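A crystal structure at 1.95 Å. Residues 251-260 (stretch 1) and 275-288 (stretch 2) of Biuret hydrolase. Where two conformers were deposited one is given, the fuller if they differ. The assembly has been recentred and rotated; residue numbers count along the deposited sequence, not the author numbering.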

# COMPACT_ATOMS: atom_id res chain seq x y z
N GLY A 251 -23.50 -29.03 -5.93
CA GLY A 251 -22.52 -30.07 -6.32
C GLY A 251 -21.37 -29.50 -7.14
O GLY A 251 -21.21 -28.31 -7.27
N ILE A 252 -20.53 -30.38 -7.65
CA ILE A 252 -19.26 -30.04 -8.26
C ILE A 252 -19.16 -30.56 -9.69
O ILE A 252 -18.06 -30.57 -10.24
CB ILE A 252 -18.08 -30.63 -7.44
CG1 ILE A 252 -18.29 -32.14 -7.25
CG2 ILE A 252 -17.95 -29.93 -6.09
CD1 ILE A 252 -17.06 -32.87 -6.88
N ALA A 253 -20.28 -30.94 -10.32
CA ALA A 253 -20.24 -31.45 -11.71
C ALA A 253 -19.60 -30.43 -12.61
O ALA A 253 -19.95 -29.29 -12.56
CB ALA A 253 -21.63 -31.83 -12.22
N GLY A 254 -18.60 -30.85 -13.39
CA GLY A 254 -17.96 -30.00 -14.38
C GLY A 254 -16.88 -29.06 -13.87
O GLY A 254 -16.26 -28.35 -14.67
N LEU A 255 -16.63 -29.03 -12.56
CA LEU A 255 -15.56 -28.24 -12.01
C LEU A 255 -14.23 -28.89 -12.22
O LEU A 255 -14.10 -30.09 -12.19
CB LEU A 255 -15.79 -27.96 -10.53
CG LEU A 255 -17.04 -27.16 -10.15
CD1 LEU A 255 -17.03 -27.00 -8.64
CD2 LEU A 255 -17.18 -25.80 -10.82
N ARG A 256 -13.20 -28.08 -12.41
CA ARG A 256 -11.83 -28.56 -12.50
C ARG A 256 -11.17 -28.52 -11.10
O ARG A 256 -10.99 -27.44 -10.51
CB ARG A 256 -11.06 -27.78 -13.58
CG ARG A 256 -10.12 -28.74 -14.34
CD ARG A 256 -9.21 -28.10 -15.41
NE ARG A 256 -8.02 -28.95 -15.62
CZ ARG A 256 -6.80 -28.55 -15.98
NH1 ARG A 256 -6.52 -27.27 -16.22
NH2 ARG A 256 -5.83 -29.45 -16.13
N ILE A 257 -10.90 -29.69 -10.54
CA ILE A 257 -10.41 -29.77 -9.16
C ILE A 257 -9.06 -30.44 -9.17
O ILE A 257 -8.90 -31.51 -9.74
CB ILE A 257 -11.41 -30.52 -8.23
CG1 ILE A 257 -12.84 -29.99 -8.44
CG2 ILE A 257 -10.98 -30.45 -6.74
CD1 ILE A 257 -13.85 -30.43 -7.40
N GLY A 258 -8.07 -29.82 -8.56
CA GLY A 258 -6.74 -30.35 -8.47
C GLY A 258 -6.19 -30.47 -7.07
O GLY A 258 -6.71 -29.88 -6.12
N VAL A 259 -5.12 -31.25 -6.96
CA VAL A 259 -4.42 -31.49 -5.72
C VAL A 259 -3.06 -30.80 -5.76
O VAL A 259 -2.29 -31.02 -6.71
CB VAL A 259 -4.17 -33.00 -5.51
CG1 VAL A 259 -3.47 -33.28 -4.21
CG2 VAL A 259 -5.45 -33.77 -5.52
N LEU A 260 -2.75 -29.96 -4.76
CA LEU A 260 -1.49 -29.22 -4.77
C LEU A 260 -0.34 -30.14 -4.44
O LEU A 260 -0.46 -30.96 -3.57
CB LEU A 260 -1.49 -28.03 -3.80
CG LEU A 260 -2.47 -26.92 -4.13
CD1 LEU A 260 -2.32 -25.79 -3.14
CD2 LEU A 260 -2.23 -26.40 -5.55
N ALA A 275 -5.39 -37.54 4.43
CA ALA A 275 -6.57 -36.73 4.39
C ALA A 275 -6.77 -36.11 2.98
O ALA A 275 -7.88 -36.11 2.45
CB ALA A 275 -6.51 -35.65 5.46
N VAL A 276 -5.70 -35.57 2.39
CA VAL A 276 -5.84 -34.96 1.07
C VAL A 276 -6.26 -36.03 0.05
O VAL A 276 -7.17 -35.81 -0.77
CB VAL A 276 -4.54 -34.25 0.64
CG1 VAL A 276 -4.52 -33.96 -0.89
CG2 VAL A 276 -4.37 -32.97 1.43
N ASP A 277 -5.61 -37.19 0.12
CA ASP A 277 -5.91 -38.32 -0.80
C ASP A 277 -7.36 -38.73 -0.76
O ASP A 277 -7.98 -38.87 -1.81
CB ASP A 277 -5.07 -39.51 -0.43
CG ASP A 277 -3.62 -39.34 -0.88
OD1 ASP A 277 -3.34 -38.43 -1.70
OD2 ASP A 277 -2.75 -40.13 -0.41
N VAL A 278 -7.93 -38.88 0.44
CA VAL A 278 -9.34 -39.27 0.51
C VAL A 278 -10.26 -38.17 0.07
O VAL A 278 -11.27 -38.45 -0.60
CB VAL A 278 -9.80 -39.80 1.90
CG1 VAL A 278 -11.29 -40.10 1.88
CG2 VAL A 278 -9.00 -41.05 2.24
N ALA A 279 -9.94 -36.93 0.41
CA ALA A 279 -10.76 -35.78 -0.08
C ALA A 279 -10.71 -35.69 -1.62
O ALA A 279 -11.73 -35.50 -2.26
CB ALA A 279 -10.32 -34.48 0.57
N ALA A 280 -9.53 -35.84 -2.19
CA ALA A 280 -9.30 -35.84 -3.66
C ALA A 280 -10.11 -36.92 -4.40
O ALA A 280 -10.80 -36.63 -5.39
CB ALA A 280 -7.80 -36.03 -3.94
N LEU A 281 -10.05 -38.14 -3.88
CA LEU A 281 -10.87 -39.27 -4.40
C LEU A 281 -12.35 -38.94 -4.38
O LEU A 281 -13.04 -39.11 -5.39
CB LEU A 281 -10.61 -40.56 -3.61
CG LEU A 281 -11.28 -41.88 -4.04
CD1 LEU A 281 -11.21 -42.12 -5.54
CD2 LEU A 281 -10.63 -43.02 -3.25
N THR A 282 -12.84 -38.44 -3.25
CA THR A 282 -14.25 -38.08 -3.14
C THR A 282 -14.67 -36.99 -4.10
O THR A 282 -15.77 -37.03 -4.63
CB THR A 282 -14.57 -37.58 -1.73
OG1 THR A 282 -13.98 -38.48 -0.78
CG2 THR A 282 -16.08 -37.47 -1.51
N LEU A 283 -13.79 -35.99 -4.30
CA LEU A 283 -14.06 -34.87 -5.19
C LEU A 283 -13.68 -35.09 -6.65
O LEU A 283 -13.86 -34.20 -7.46
CB LEU A 283 -13.35 -33.58 -4.69
CG LEU A 283 -13.87 -33.12 -3.31
CD1 LEU A 283 -12.99 -32.03 -2.74
CD2 LEU A 283 -15.28 -32.60 -3.37
N GLY A 284 -13.15 -36.26 -6.99
CA GLY A 284 -12.74 -36.56 -8.37
C GLY A 284 -11.55 -35.76 -8.86
O GLY A 284 -11.41 -35.50 -10.03
N ALA A 285 -10.66 -35.37 -7.94
CA ALA A 285 -9.44 -34.65 -8.30
C ALA A 285 -8.33 -35.64 -8.42
O ALA A 285 -8.09 -36.39 -7.48
CB ALA A 285 -9.06 -33.64 -7.24
N SER A 286 -7.66 -35.66 -9.57
CA SER A 286 -6.52 -36.60 -9.77
C SER A 286 -5.24 -35.93 -10.21
O SER A 286 -4.17 -36.46 -9.90
CB SER A 286 -6.87 -37.69 -10.74
OG SER A 286 -7.51 -37.13 -11.87
N GLU A 287 -5.33 -34.78 -10.87
CA GLU A 287 -4.15 -34.04 -11.29
C GLU A 287 -3.43 -33.34 -10.14
O GLU A 287 -4.07 -32.73 -9.29
CB GLU A 287 -4.52 -33.04 -12.34
CG GLU A 287 -4.29 -33.53 -13.74
CD GLU A 287 -4.64 -32.48 -14.77
OE1 GLU A 287 -3.76 -31.61 -15.03
OE2 GLU A 287 -5.80 -32.56 -15.29
N VAL A 288 -2.11 -33.45 -10.12
CA VAL A 288 -1.26 -32.75 -9.17
C VAL A 288 -0.89 -31.40 -9.83
O VAL A 288 -0.52 -31.35 -10.99
CB VAL A 288 -0.04 -33.59 -8.79
CG1 VAL A 288 0.97 -32.79 -7.98
CG2 VAL A 288 -0.48 -34.84 -8.03

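The best-formed polar link between the stretches is a backbone hydrogen bond. Val 259 N donates to Glu 287 O at 3.0 Å, and the N-H...O angle of 174° is almost straight. This bond ties strand 257-260 to the end of stretch 2, where Val 259 and Val 288 form a parallel beta bridge. Their CA atoms lie 4.8 Å apart. Val 288 CA also approaches Val 259 O at 3.2 Å, a CA-H...O contact that adds to the bridge.

The side chain of Glu 287 makes a second link. It forms a salt bridge with Arg 256, with Arg 256 NH2 and Glu 287 OE1 3.2 Å apart. Arg 256 NH2 also gives a weak hydrogen bond to Glu 287 OE2, again at 3.2 Å. The CB of Arg 256 points away from stretch 2, but the long side chain brings its charged end back to the carboxylate. Both residues are exposed.

The helix of stretch 2 runs nearly antiparallel to the strand, at 168°, with the axes 9.3 Å apart at closest approach. The chain must therefore turn before it can pair in parallel with the strand. Gly 284 departs from helical phi/psi, with positive phi, in a Schellman motif. Ala 285 N bonds back to Ala 280 O at 2.8 Å, and Gly 284 N to Leu 281 O at 3.3 Å.

Apolar side chains fill the space between the two stretches. They have no polar groups to satisfy, so they pack by van der Waals contact. Val 259 CG1 meets Val 276 CG1 at 3.5 Å, and Val 259 CG2 meets Ala 280 CB at 3.6 Å. The small Ala 285 sits close to the strand, its CB 3.8 Å from Ile 257 CG2. Near the start of the strand, Leu 283 CB lies 4.2 Å from Ile 257 CD1, and Leu 283 CD2 lies 3.9 Å from Ile 252 CD1. Ile 252 opens a type II turn that ends at Leu 255.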